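PDB 2OWN: putative Oleoyl-[acyl-carrier protein] thioesterase from Lactobacillus plantarum, which probably hydrolyses the thioester bond of oleoyl-[acyl-carrier protein], releasing the free fatty acid. Local coordinates for residues 63-69 with 113-119; 162-168 with 187-193; 199-205 with 252-258. One frame throughout, in Å; residues are numbered along the deposited sequence.

Interaction 1 (63-69 with 113-119); sequences WVVTQYA and ITSIWVM. With SO4 (sulfate ion), chain O.
A classic beta bulge in an antiparallel strand pair shows how one extra residue bends a hot-dog sheet without breaking its ladder. Strands 63-69 and 113-119, both in the N-terminal hot-dog half, have axes that approach to 4.5 Å, directions 143° apart. Trp63 pairs with Met119, Val64 with Val118 and Val65 with Trp117; beyond the bulge the register moves by one, so that Gln67 faces Ile116, Tyr68 Ser115 and Ala69 Thr114. Val64 and Val118 exchange two N-to-O hydrogen bonds of 2.9 Å, as do Ala69 and Thr114. At the bulge Thr66 turns to phi/psi -99/-33°, and Ile116 O accepts from Thr66 N at 2.9 Å and, weakly, from Gln67 N at 3.4 Å; Ile116 N returns a bond to Gln67 O at 3.2 Å.

The most heavily covered residues are Trp63 and Trp117, both with chi1 m, on the face they share with Val65, Tyr68, Ser115 and Met119. Val65 CB sits 3.4 Å from the centroid of the Trp117 six-membered ring, almost on its normal, a CH-pi contact. Trp63 CE3 packs 3.7 Å from Trp117 CB. Thr66, pointing sideways at the bulge, brings CG2 to 3.4 Å from Val118 CG2, whose side chain lies on the other face with Ile116. Tyr68 and Ile113 meet Ile35 of helix 31-48. Gln67 NE2 donates to O3 of a sulfate, probably from the crystallisation liquor, at 2.8 Å. Met119, a selenomethionine, covers one face of the Trp63 ring in a Met-aromatic contact, its SE atom 4.6 Å from the six-membered ring's centroid.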
loop_
_atom_site.group_PDB
_atom_site.type_symbol
_atom_site.label_atom_id
_atom_site.label_comp_id
_atom_site.label_asym_id
_atom_site.label_seq_id
_atom_site.Cartn_x
_atom_site.Cartn_y
_atom_site.Cartn_z
ATOM N N TRP B 63 2.236 -1.879 -22.852
ATOM C CA TRP B 63 3.613 -1.791 -22.336
ATOM C C TRP B 63 3.799 -2.767 -21.164
ATOM O O TRP B 63 2.936 -2.840 -20.279
ATOM C CB TRP B 63 3.989 -0.373 -21.891
ATOM C CG TRP B 63 4.082 0.626 -22.991
ATOM C CD1 TRP B 63 3.169 1.585 -23.316
ATOM C CD2 TRP B 63 5.158 0.760 -23.922
ATOM N NE1 TRP B 63 3.613 2.325 -24.385
ATOM C CE2 TRP B 63 4.831 1.842 -24.786
ATOM C CE3 TRP B 63 6.378 0.072 -24.114
ATOM C CZ2 TRP B 63 5.685 2.260 -25.844
ATOM C CZ3 TRP B 63 7.245 0.485 -25.168
ATOM C CH2 TRP B 63 6.884 1.574 -26.020
ATOM N N VAL B 64 4.901 -3.524 -21.205
ATOM C CA VAL B 64 5.273 -4.518 -20.183
ATOM C C VAL B 64 6.744 -4.300 -19.827
ATOM O O VAL B 64 7.596 -4.481 -20.698
ATOM C CB VAL B 64 5.050 -5.966 -20.725
ATOM C CG1 VAL B 64 5.521 -7.045 -19.727
ATOM C CG2 VAL B 64 3.581 -6.182 -21.082
ATOM N N VAL B 65 7.025 -3.881 -18.579
ATOM C CA VAL B 65 8.414 -3.652 -18.115
ATOM C C VAL B 65 9.092 -5.019 -17.916
ATOM O O VAL B 65 8.534 -5.903 -17.249
ATOM C CB VAL B 65 8.557 -2.749 -16.826
ATOM C CG1 VAL B 65 7.897 -3.346 -15.592
ATOM C CG2 VAL B 65 10.034 -2.436 -16.543
ATOM N N THR B 66 10.246 -5.182 -18.563
ATOM C CA THR B 66 11.075 -6.386 -18.503
ATOM C C THR B 66 12.246 -6.237 -17.525
ATOM O O THR B 66 12.630 -7.238 -16.908
ATOM C CB THR B 66 11.626 -6.772 -19.904
ATOM O OG1 THR B 66 12.417 -5.703 -20.441
ATOM C CG2 THR B 66 10.484 -7.083 -20.863
ATOM N N GLN B 67 12.798 -5.013 -17.390
ATOM C CA GLN B 67 13.949 -4.722 -16.531
ATOM C C GLN B 67 13.904 -3.393 -15.760
ATOM O O GLN B 67 13.295 -2.436 -16.238
ATOM C CB GLN B 67 15.212 -4.633 -17.401
ATOM C CG GLN B 67 15.426 -5.756 -18.431
ATOM C CD GLN B 67 16.749 -5.688 -19.170
ATOM O OE1 GLN B 67 17.649 -4.915 -18.831
ATOM N NE2 GLN B 67 16.872 -6.519 -20.194
ATOM N N TYR B 68 14.553 -3.375 -14.582
ATOM C CA TYR B 68 14.770 -2.179 -13.729
ATOM C C TYR B 68 16.191 -2.214 -13.124
ATOM O O TYR B 68 16.656 -3.278 -12.725
ATOM C CB TYR B 68 13.822 -2.004 -12.525
ATOM C CG TYR B 68 12.432 -1.513 -12.785
ATOM C CD1 TYR B 68 12.209 -0.186 -13.224
ATOM C CD2 TYR B 68 11.309 -2.293 -12.445
ATOM C CE1 TYR B 68 10.884 0.321 -13.427
ATOM C CE2 TYR B 68 9.974 -1.804 -12.634
ATOM C CZ TYR B 68 9.772 -0.494 -13.126
ATOM O OH TYR B 68 8.486 -0.013 -13.323
ATOM N N ALA B 69 16.843 -1.051 -13.100
ATOM C CA ALA B 69 18.152 -0.817 -12.458
ATOM C C ALA B 69 17.880 0.439 -11.617
ATOM O O ALA B 69 17.519 1.461 -12.191
ATOM C CB ALA B 69 19.251 -0.587 -13.458
ATOM N N ILE B 113 16.334 5.671 -11.480
ATOM C CA ILE B 113 15.834 4.422 -12.040
ATOM C C ILE B 113 15.952 4.420 -13.561
ATOM O O ILE B 113 15.604 5.418 -14.204
ATOM C CB ILE B 113 14.343 4.168 -11.664
ATOM C CG1 ILE B 113 14.122 4.237 -10.138
ATOM C CG2 ILE B 113 13.845 2.821 -12.230
ATOM C CD1 ILE B 113 12.670 4.020 -9.695
ATOM N N THR B 114 16.516 3.333 -14.098
ATOM C CA THR B 114 16.610 3.070 -15.545
ATOM C C THR B 114 15.760 1.808 -15.755
ATOM O O THR B 114 15.635 0.983 -14.833
ATOM C CB THR B 114 18.055 2.903 -16.076
ATOM O OG1 THR B 114 18.695 1.769 -15.483
ATOM C CG2 THR B 114 18.872 4.155 -15.805
ATOM N N SER B 115 15.170 1.670 -16.942
ATOM C CA SER B 115 14.308 0.520 -17.266
ATOM C C SER B 115 14.148 0.215 -18.750
ATOM O O SER B 115 14.379 1.087 -19.582
ATOM C CB SER B 115 12.915 0.775 -16.684
ATOM O OG SER B 115 12.384 1.970 -17.218
ATOM N N ILE B 116 13.721 -1.024 -19.029
ATOM C CA ILE B 116 13.453 -1.549 -20.374
ATOM C C ILE B 116 11.986 -2.023 -20.410
ATOM O O ILE B 116 11.538 -2.707 -19.479
ATOM C CB ILE B 116 14.426 -2.693 -20.775
ATOM C CG1 ILE B 116 15.894 -2.235 -20.731
ATOM C CG2 ILE B 116 14.114 -3.228 -22.188
ATOM C CD1 ILE B 116 16.274 -1.126 -21.709
ATOM N N TRP B 117 11.269 -1.644 -21.477
ATOM C CA TRP B 117 9.856 -1.984 -21.711
ATOM C C TRP B 117 9.660 -2.576 -23.117
ATOM O O TRP B 117 10.337 -2.148 -24.057
ATOM C CB TRP B 117 8.993 -0.733 -21.585
ATOM C CG TRP B 117 8.997 -0.055 -20.247
ATOM C CD1 TRP B 117 9.965 0.771 -19.744
ATOM C CD2 TRP B 117 7.947 -0.078 -19.271
ATOM N NE1 TRP B 117 9.603 1.226 -18.499
ATOM C CE2 TRP B 117 8.370 0.735 -18.181
ATOM C CE3 TRP B 117 6.689 -0.721 -19.199
ATOM C CZ2 TRP B 117 7.581 0.928 -17.015
ATOM C CZ3 TRP B 117 5.883 -0.527 -18.034
ATOM C CH2 TRP B 117 6.347 0.297 -16.956
ATOM N N VAL B 118 8.716 -3.517 -23.243
ATOM C CA VAL B 118 8.356 -4.197 -24.516
ATOM C C VAL B 118 6.829 -4.189 -24.737
ATOM O O VAL B 118 6.070 -4.187 -23.754
ATOM C CB VAL B 118 8.892 -5.654 -24.563
ATOM C CG1 VAL B 118 10.411 -5.657 -24.528
ATOM C CG2 VAL B 118 8.327 -6.512 -23.424
HETATM N N MSE B 119 6.393 -4.181 -26.009
HETATM C CA MSE B 119 4.956 -4.199 -26.346
HETATM C C MSE B 119 4.482 -5.644 -26.520
HETATM O O MSE B 119 4.950 -6.337 -27.433
HETATM C CB MSE B 119 4.608 -3.383 -27.586
HETATM C CG MSE B 119 5.066 -1.942 -27.525
HETATM SE SE MSE B 119 3.931 -0.778 -28.595
HETATM C CE MSE B 119 2.443 -0.721 -27.348
HETATM S S SO4 O . 19.711 -8.604 -20.943
HETATM O O1 SO4 O . 20.666 -8.174 -19.939
HETATM O O2 SO4 O . 18.695 -9.432 -20.300
HETATM O O3 SO4 O . 19.097 -7.423 -21.541
HETATM O O4 SO4 O . 20.382 -9.361 -21.994
#

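Interaction 2 (162-168 with 187-193); sequences ITKPYHV and WLVDTLP. With SO4 (sulfate ion), chain C.
Polar groups where a helix packs against a strand need partners, as strand 162-167 beside helix 187-191 illustrates. The axes run 138° apart and approach to 9.1 Å; Lys164 CA lies 6.1 Å from Thr191 CA, Tyr166 CA 6.8 Å from Trp187 CA. Tyr166 (chi1 m) donates from OH to OD2 of Asp190 (chi1 t) at 2.7 Å. Lys164, extended beyond chi1, gives NZ to Asp190 O at 2.8 Å and forms a longer salt bridge, NZ to Asp190 OD2, of 3.6 Å. Water 1 donates to Asp190 OD1 at 2.8 Å and accepts weakly from Lys164 NZ at 3.3 Å; Phe170 N of the second subunit also donates to OD1. Thr191 OG1 donates to Trp187 O at 2.7 Å. Water 2 joins Trp187 NE1 (3.2 Å) to His167 O (2.6 Å). A sulfate accepts from His167 N on O1 (2.9 Å), His167 ND1 on O4 (3.0 Å) and His167 N of the second subunit. Alongside these bonds the Tyr166 ring and Trp187 five-membered ring form an offset stack, centroids 4.8 Å apart, planes at 27°. Helix 184-191 crosses the C-terminal antiparallel sheet as in hot-dog folds, Thr191 touching strand 218-227, which pairs with 162-167, and Leu188 strand 233-241.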
loop_
_atom_site.group_PDB
_atom_site.type_symbol
_atom_site.label_atom_id
_atom_site.label_comp_id
_atom_site.label_asym_id
_atom_site.label_seq_id
_atom_site.Cartn_x
_atom_site.Cartn_y
_atom_site.Cartn_z
ATOM N N ILE B 162 17.012 -18.711 2.254
ATOM C CA ILE B 162 15.801 -18.343 2.995
ATOM C C ILE B 162 14.683 -18.481 1.974
ATOM O O ILE B 162 14.757 -17.837 0.926
ATOM C CB ILE B 162 15.837 -16.886 3.547
ATOM C CG1 ILE B 162 17.077 -16.651 4.426
ATOM C CG2 ILE B 162 14.556 -16.576 4.337
ATOM C CD1 ILE B 162 17.231 -15.203 4.925
ATOM N N THR B 163 13.685 -19.324 2.264
ATOM C CA THR B 163 12.520 -19.553 1.385
ATOM C C THR B 163 11.211 -19.290 2.146
ATOM O O THR B 163 11.064 -19.768 3.272
ATOM C CB THR B 163 12.529 -20.973 0.772
ATOM O OG1 THR B 163 13.719 -21.143 -0.000
ATOM C CG2 THR B 163 11.328 -21.206 -0.152
ATOM N N LYS B 164 10.314 -18.491 1.545
ATOM C CA LYS B 164 8.972 -18.177 2.088
ATOM C C LYS B 164 7.906 -18.223 0.976
ATOM O O LYS B 164 8.175 -17.694 -0.119
ATOM C CB LYS B 164 8.883 -16.793 2.746
ATOM C CG LYS B 164 9.694 -16.591 4.016
ATOM C CD LYS B 164 9.304 -15.258 4.632
ATOM C CE LYS B 164 10.092 -14.882 5.852
ATOM N NZ LYS B 164 9.568 -13.574 6.335
ATOM N N PRO B 165 6.732 -18.871 1.233
ATOM C CA PRO B 165 5.662 -18.855 0.240
ATOM C C PRO B 165 4.795 -17.590 0.427
ATOM O O PRO B 165 4.676 -17.073 1.552
ATOM C CB PRO B 165 4.863 -20.117 0.572
ATOM C CG PRO B 165 4.987 -20.251 2.034
ATOM C CD PRO B 165 6.327 -19.679 2.410
ATOM N N TYR B 166 4.260 -17.079 -0.678
ATOM C CA TYR B 166 3.339 -15.922 -0.694
ATOM C C TYR B 166 2.204 -16.236 -1.663
ATOM O O TYR B 166 2.448 -16.823 -2.724
ATOM C CB TYR B 166 4.021 -14.627 -1.116
ATOM C CG TYR B 166 5.112 -14.175 -0.193
ATOM C CD1 TYR B 166 4.824 -13.339 0.907
ATOM C CD2 TYR B 166 6.452 -14.574 -0.395
ATOM C CE1 TYR B 166 5.850 -12.899 1.795
ATOM C CE2 TYR B 166 7.491 -14.134 0.487
ATOM C CZ TYR B 166 7.178 -13.311 1.570
ATOM O OH TYR B 166 8.170 -12.901 2.406
ATOM N N HIS B 167 0.987 -15.855 -1.283
ATOM C CA HIS B 167 -0.219 -16.038 -2.094
ATOM C C HIS B 167 -0.543 -14.681 -2.709
ATOM O O HIS B 167 -0.432 -13.647 -2.026
ATOM C CB HIS B 167 -1.366 -16.559 -1.242
ATOM C CG HIS B 167 -1.091 -17.898 -0.635
ATOM N ND1 HIS B 167 -0.392 -18.051 0.542
ATOM C CD2 HIS B 167 -1.412 -19.146 -1.049
ATOM C CE1 HIS B 167 -0.295 -19.338 0.828
ATOM N NE2 HIS B 167 -0.907 -20.024 -0.122
ATOM N N VAL B 168 -0.931 -14.686 -3.991
ATOM C CA VAL B 168 -1.283 -13.463 -4.731
ATOM C C VAL B 168 -2.699 -13.081 -4.270
ATOM O O VAL B 168 -3.619 -13.894 -4.381
ATOM C CB VAL B 168 -1.222 -13.642 -6.265
ATOM C CG1 VAL B 168 -1.577 -12.342 -6.998
ATOM C CG2 VAL B 168 0.160 -14.095 -6.676
ATOM N N TRP B 187 7.119 -9.166 -1.393
ATOM C CA TRP B 187 7.558 -10.564 -1.216
ATOM C C TRP B 187 9.075 -10.645 -1.079
ATOM O O TRP B 187 9.562 -11.324 -0.176
ATOM C CB TRP B 187 7.093 -11.495 -2.364
ATOM C CG TRP B 187 5.660 -11.319 -2.757
ATOM C CD1 TRP B 187 4.617 -11.079 -1.919
ATOM C CD2 TRP B 187 5.110 -11.447 -4.067
ATOM N NE1 TRP B 187 3.460 -10.983 -2.623
ATOM C CE2 TRP B 187 3.714 -11.216 -3.949
ATOM C CE3 TRP B 187 5.658 -11.723 -5.342
ATOM C CZ2 TRP B 187 2.837 -11.241 -5.069
ATOM C CZ3 TRP B 187 4.790 -11.751 -6.473
ATOM C CH2 TRP B 187 3.387 -11.512 -6.316
ATOM N N LEU B 188 9.793 -9.969 -1.990
ATOM C CA LEU B 188 11.280 -9.919 -2.035
ATOM C C LEU B 188 11.916 -9.422 -0.740
ATOM O O LEU B 188 12.758 -10.110 -0.165
ATOM C CB LEU B 188 11.768 -9.032 -3.198
ATOM C CG LEU B 188 11.506 -9.525 -4.630
ATOM C CD1 LEU B 188 11.585 -8.388 -5.666
ATOM C CD2 LEU B 188 12.449 -10.666 -4.992
ATOM N N VAL B 189 11.471 -8.246 -0.286
ATOM C CA VAL B 189 11.991 -7.606 0.943
ATOM C C VAL B 189 11.573 -8.385 2.197
ATOM O O VAL B 189 12.420 -8.595 3.067
ATOM C CB VAL B 189 11.630 -6.089 1.026
ATOM C CG1 VAL B 189 12.166 -5.460 2.312
ATOM C CG2 VAL B 189 12.199 -5.364 -0.201
ATOM N N ASP B 190 10.296 -8.802 2.276
ATOM C CA ASP B 190 9.788 -9.595 3.427
ATOM C C ASP B 190 10.469 -10.982 3.573
ATOM O O ASP B 190 10.421 -11.548 4.670
ATOM C CB ASP B 190 8.263 -9.758 3.413
ATOM C CG ASP B 190 7.739 -10.431 4.666
ATOM O OD1 ASP B 190 7.954 -9.864 5.763
ATOM O OD2 ASP B 190 7.222 -11.560 4.544
ATOM N N THR B 191 11.057 -11.543 2.494
ATOM C CA THR B 191 11.830 -12.824 2.570
ATOM C C THR B 191 12.971 -12.700 3.605
ATOM O O THR B 191 13.237 -13.658 4.338
ATOM C CB THR B 191 12.427 -13.263 1.206
ATOM O OG1 THR B 191 11.390 -13.335 0.224
ATOM C CG2 THR B 191 13.130 -14.646 1.302
ATOM N N LEU B 192 13.596 -11.510 3.662
ATOM C CA LEU B 192 14.673 -11.197 4.604
ATOM C C LEU B 192 14.057 -10.913 5.990
ATOM O O LEU B 192 12.971 -10.314 6.054
ATOM C CB LEU B 192 15.471 -9.977 4.142
ATOM C CG LEU B 192 16.162 -10.072 2.776
ATOM C CD1 LEU B 192 16.682 -8.702 2.339
ATOM C CD2 LEU B 192 17.275 -11.117 2.786
ATOM N N PRO B 193 14.754 -11.296 7.090
ATOM C CA PRO B 193 14.192 -11.066 8.425
ATOM C C PRO B 193 14.313 -9.596 8.874
ATOM O O PRO B 193 15.178 -8.860 8.357
ATOM C CB PRO B 193 15.040 -11.983 9.305
ATOM C CG PRO B 193 16.359 -11.970 8.657
ATOM C CD PRO B 193 16.102 -11.900 7.188
HETATM S S SO4 C . 0.829 -14.935 2.708
HETATM O O1 SO4 C . 0.810 -14.566 1.308
HETATM O O2 SO4 C . 2.204 -15.143 3.153
HETATM O O3 SO4 C . 0.261 -13.910 3.537
HETATM O O4 SO4 C . 0.058 -16.166 2.879
HETATM O O HOH W 1 7.310 -11.668 7.749
HETATM O O HOH W 2 0.331 -11.114 -2.024
#

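Interaction 3 (199-205 with 252-258); sequences QHDLVHV and IQWRTLP
Backbone hydrogen bonds set the frame in which strands 200-205 and 252-256 run antiparallel, their axes 4.5 Å apart at closest and their directions at 142°. Asp201 N to Arg255 O is 3.0 Å and Arg255 N to Asp201 O 2.8 Å; past the strand end, Leu257 N reaches Gln199 O at 2.9 Å. His200 faces Thr256 and Leu202 faces Trp254, after which the register slips by one, giving His204 with Gln253 and Val205 with Ile252. The slip occurs at Val203, whose phi/psi is -114/-50°: Gln253 O accepts from both Val203 N (2.9 Å) and His204 N (3.1 Å), while Gln253 N donates to His204 O at 2.8 Å. From the side chains, Gln199 NE2 adds a bond to Leu257 O at 3.0 Å.

One salt bridge crosses between the strands, Asp201 OD2 to Arg255 NH2 at 3.1 Å; Asp201 OD1 makes another with Arg28 NH1.

Apolar contacts gather on the face of Leu202, Val205, Ile252 and Trp254. With chi1 m at both Leu202 and Trp254, Leu202 CD2 lies over the Trp254 six-membered ring, 3.6 Å from its centroid, in a CH-pi contact, and 3.5 Å from Ile252 CG2. Trp254 also meets the Phe196 ring edge-to-face, and Leu202 touches Leu31 of helix 31-48.

With Val203 and His204 both opposite Gln253, the arrangement is a classic beta bulge, here within the antiparallel sheet of the C-terminal hot-dog half.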
loop_
_atom_site.group_PDB
_atom_site.type_symbol
_atom_site.label_atom_id
_atom_site.label_comp_id
_atom_site.label_asym_id
_atom_site.label_seq_id
_atom_site.Cartn_x
_atom_site.Cartn_y
_atom_site.Cartn_z
ATOM N N GLN B 199 18.824 -3.045 10.169
ATOM C CA GLN B 199 20.230 -2.571 10.220
ATOM C C GLN B 199 20.907 -2.512 8.827
ATOM O O GLN B 199 22.137 -2.610 8.712
ATOM C CB GLN B 199 20.998 -3.407 11.252
ATOM C CG GLN B 199 22.276 -2.721 11.782
ATOM C CD GLN B 199 22.896 -3.356 12.994
ATOM O OE1 GLN B 199 22.385 -4.327 13.573
ATOM N NE2 GLN B 199 24.037 -2.799 13.390
ATOM N N HIS B 200 20.098 -2.305 7.781
ATOM C CA HIS B 200 20.547 -2.193 6.382
ATOM C C HIS B 200 19.688 -1.203 5.587
ATOM O O HIS B 200 18.463 -1.216 5.723
ATOM C CB HIS B 200 20.578 -3.561 5.674
ATOM C CG HIS B 200 21.632 -4.482 6.197
ATOM N ND1 HIS B 200 21.407 -5.343 7.248
ATOM C CD2 HIS B 200 22.931 -4.635 5.855
ATOM C CE1 HIS B 200 22.522 -5.992 7.526
ATOM N NE2 HIS B 200 23.463 -5.581 6.695
ATOM N N ASP B 201 20.351 -0.339 4.815
ATOM C CA ASP B 201 19.732 0.663 3.931
ATOM C C ASP B 201 20.009 0.273 2.490
ATOM O O ASP B 201 21.072 -0.261 2.194
ATOM C CB ASP B 201 20.282 2.071 4.201
ATOM C CG ASP B 201 19.774 2.680 5.504
ATOM O OD1 ASP B 201 18.914 2.087 6.178
ATOM O OD2 ASP B 201 20.219 3.793 5.845
ATOM N N LEU B 202 19.064 0.591 1.607
ATOM C CA LEU B 202 19.161 0.276 0.174
ATOM C C LEU B 202 20.181 1.176 -0.522
ATOM O O LEU B 202 20.210 2.387 -0.268
ATOM C CB LEU B 202 17.796 0.428 -0.510
ATOM C CG LEU B 202 16.708 -0.538 -0.034
ATOM C CD1 LEU B 202 15.338 -0.000 -0.360
ATOM C CD2 LEU B 202 16.934 -1.954 -0.605
ATOM N N VAL B 203 21.043 0.553 -1.330
ATOM C CA VAL B 203 22.073 1.215 -2.137
ATOM C C VAL B 203 21.743 1.040 -3.628
ATOM O O VAL B 203 21.773 2.028 -4.379
ATOM C CB VAL B 203 23.507 0.689 -1.809
ATOM C CG1 VAL B 203 24.579 1.350 -2.673
ATOM C CG2 VAL B 203 23.825 0.925 -0.344
ATOM N N HIS B 204 21.461 -0.202 -4.047
ATOM C CA HIS B 204 21.156 -0.527 -5.444
ATOM C C HIS B 204 20.197 -1.720 -5.579
ATOM O O HIS B 204 20.175 -2.578 -4.696
ATOM C CB HIS B 204 22.485 -0.832 -6.152
ATOM C CG HIS B 204 22.458 -0.618 -7.627
ATOM N ND1 HIS B 204 22.039 -1.571 -8.531
ATOM C CD2 HIS B 204 22.827 0.460 -8.356
ATOM C CE1 HIS B 204 22.138 -1.073 -9.753
ATOM N NE2 HIS B 204 22.613 0.153 -9.672
ATOM N N VAL B 205 19.396 -1.740 -6.653
ATOM C CA VAL B 205 18.445 -2.829 -6.965
ATOM C C VAL B 205 18.398 -3.113 -8.488
ATOM O O VAL B 205 18.276 -2.169 -9.267
ATOM C CB VAL B 205 16.988 -2.521 -6.494
ATOM C CG1 VAL B 205 16.057 -3.710 -6.754
ATOM C CG2 VAL B 205 16.926 -2.141 -4.997
ATOM N N ILE B 252 20.000 -7.085 -4.772
ATOM C CA ILE B 252 19.964 -5.832 -4.008
ATOM C C ILE B 252 21.294 -5.633 -3.280
ATOM O O ILE B 252 21.800 -6.576 -2.663
ATOM C CB ILE B 252 18.797 -5.791 -2.974
ATOM C CG1 ILE B 252 17.440 -6.052 -3.641
ATOM C CG2 ILE B 252 18.753 -4.434 -2.227
ATOM C CD1 ILE B 252 16.271 -6.116 -2.661
ATOM N N GLN B 253 21.838 -4.416 -3.375
ATOM C CA GLN B 253 23.057 -4.007 -2.687
ATOM C C GLN B 253 22.569 -3.151 -1.511
ATOM O O GLN B 253 21.740 -2.237 -1.705
ATOM C CB GLN B 253 24.001 -3.237 -3.615
ATOM C CG GLN B 253 24.375 -3.985 -4.926
ATOM C CD GLN B 253 25.101 -5.320 -4.723
ATOM O OE1 GLN B 253 25.602 -5.623 -3.641
ATOM N NE2 GLN B 253 25.186 -6.109 -5.790
ATOM N N TRP B 254 23.062 -3.467 -0.306
ATOM C CA TRP B 254 22.697 -2.791 0.942
ATOM C C TRP B 254 23.896 -2.238 1.677
ATOM O O TRP B 254 24.962 -2.820 1.567
ATOM C CB TRP B 254 22.065 -3.788 1.912
ATOM C CG TRP B 254 20.875 -4.512 1.452
ATOM C CD1 TRP B 254 20.862 -5.633 0.692
ATOM C CD2 TRP B 254 19.509 -4.233 1.791
ATOM N NE1 TRP B 254 19.577 -6.060 0.507
ATOM C CE2 TRP B 254 18.716 -5.220 1.147
ATOM C CE3 TRP B 254 18.868 -3.231 2.552
ATOM C CZ2 TRP B 254 17.300 -5.264 1.256
ATOM C CZ3 TRP B 254 17.453 -3.253 2.660
ATOM C CH2 TRP B 254 16.683 -4.276 2.008
ATOM N N ARG B 255 23.695 -1.168 2.458
ATOM C CA ARG B 255 24.743 -0.564 3.300
ATOM C C ARG B 255 24.429 -1.012 4.729
ATOM O O ARG B 255 23.315 -0.786 5.196
ATOM C CB ARG B 255 24.759 0.964 3.236
ATOM C CG ARG B 255 25.965 1.581 3.960
ATOM C CD ARG B 255 26.054 3.094 3.849
ATOM N NE ARG B 255 25.007 3.800 4.599
ATOM C CZ ARG B 255 23.801 4.194 4.154
ATOM N NH1 ARG B 255 23.366 3.954 2.898
ATOM N NH2 ARG B 255 22.989 4.843 5.004
ATOM N N THR B 256 25.405 -1.613 5.410
ATOM C CA THR B 256 25.256 -2.078 6.802
ATOM C C THR B 256 25.360 -0.854 7.717
ATOM O O THR B 256 26.353 -0.115 7.651
ATOM C CB THR B 256 26.297 -3.141 7.158
ATOM O OG1 THR B 256 26.155 -4.236 6.245
ATOM C CG2 THR B 256 26.136 -3.658 8.606
ATOM N N LEU B 257 24.325 -0.645 8.538
ATOM C CA LEU B 257 24.261 0.478 9.473
ATOM C C LEU B 257 25.048 0.139 10.753
ATOM O O LEU B 257 25.089 -1.052 11.134
ATOM C CB LEU B 257 22.806 0.831 9.814
ATOM C CG LEU B 257 21.894 1.178 8.629
ATOM C CD1 LEU B 257 20.466 1.381 9.108
ATOM C CD2 LEU B 257 22.374 2.409 7.836
ATOM N N PRO B 258 25.694 1.154 11.407
ATOM C CA PRO B 258 26.432 0.897 12.666
ATOM C C PRO B 258 25.576 0.290 13.781
ATOM O O PRO B 258 26.047 -0.612 14.450
ATOM C CB PRO B 258 26.941 2.287 13.082
ATOM C CG PRO B 258 26.930 3.073 11.881
ATOM C CD PRO B 258 25.820 2.577 11.030
#

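In the fold
Read from the N terminus, the three contacts close in series, none enclosing or crossing another. Interaction 1 closes a loop of 43 intervening residues, largely strand, within the N-terminal hot-dog half. Interaction 2 closes a short loop of 18 residues in the C-terminal half, bringing a helix back against the strand and lying close to the second subunit. Interaction 3 then closes 46 residues, joining strand 200-209 to strand 246-256. Interactions 2 and 3 touch where Leu192 packs on Trp254. Strands 61-72 and 200-209, one from each of interactions 1 and 3, pair with each other, and this pairing, not the contacts themselves, joins the halves into one continuous sheet, the principle of a double hot-dog chain.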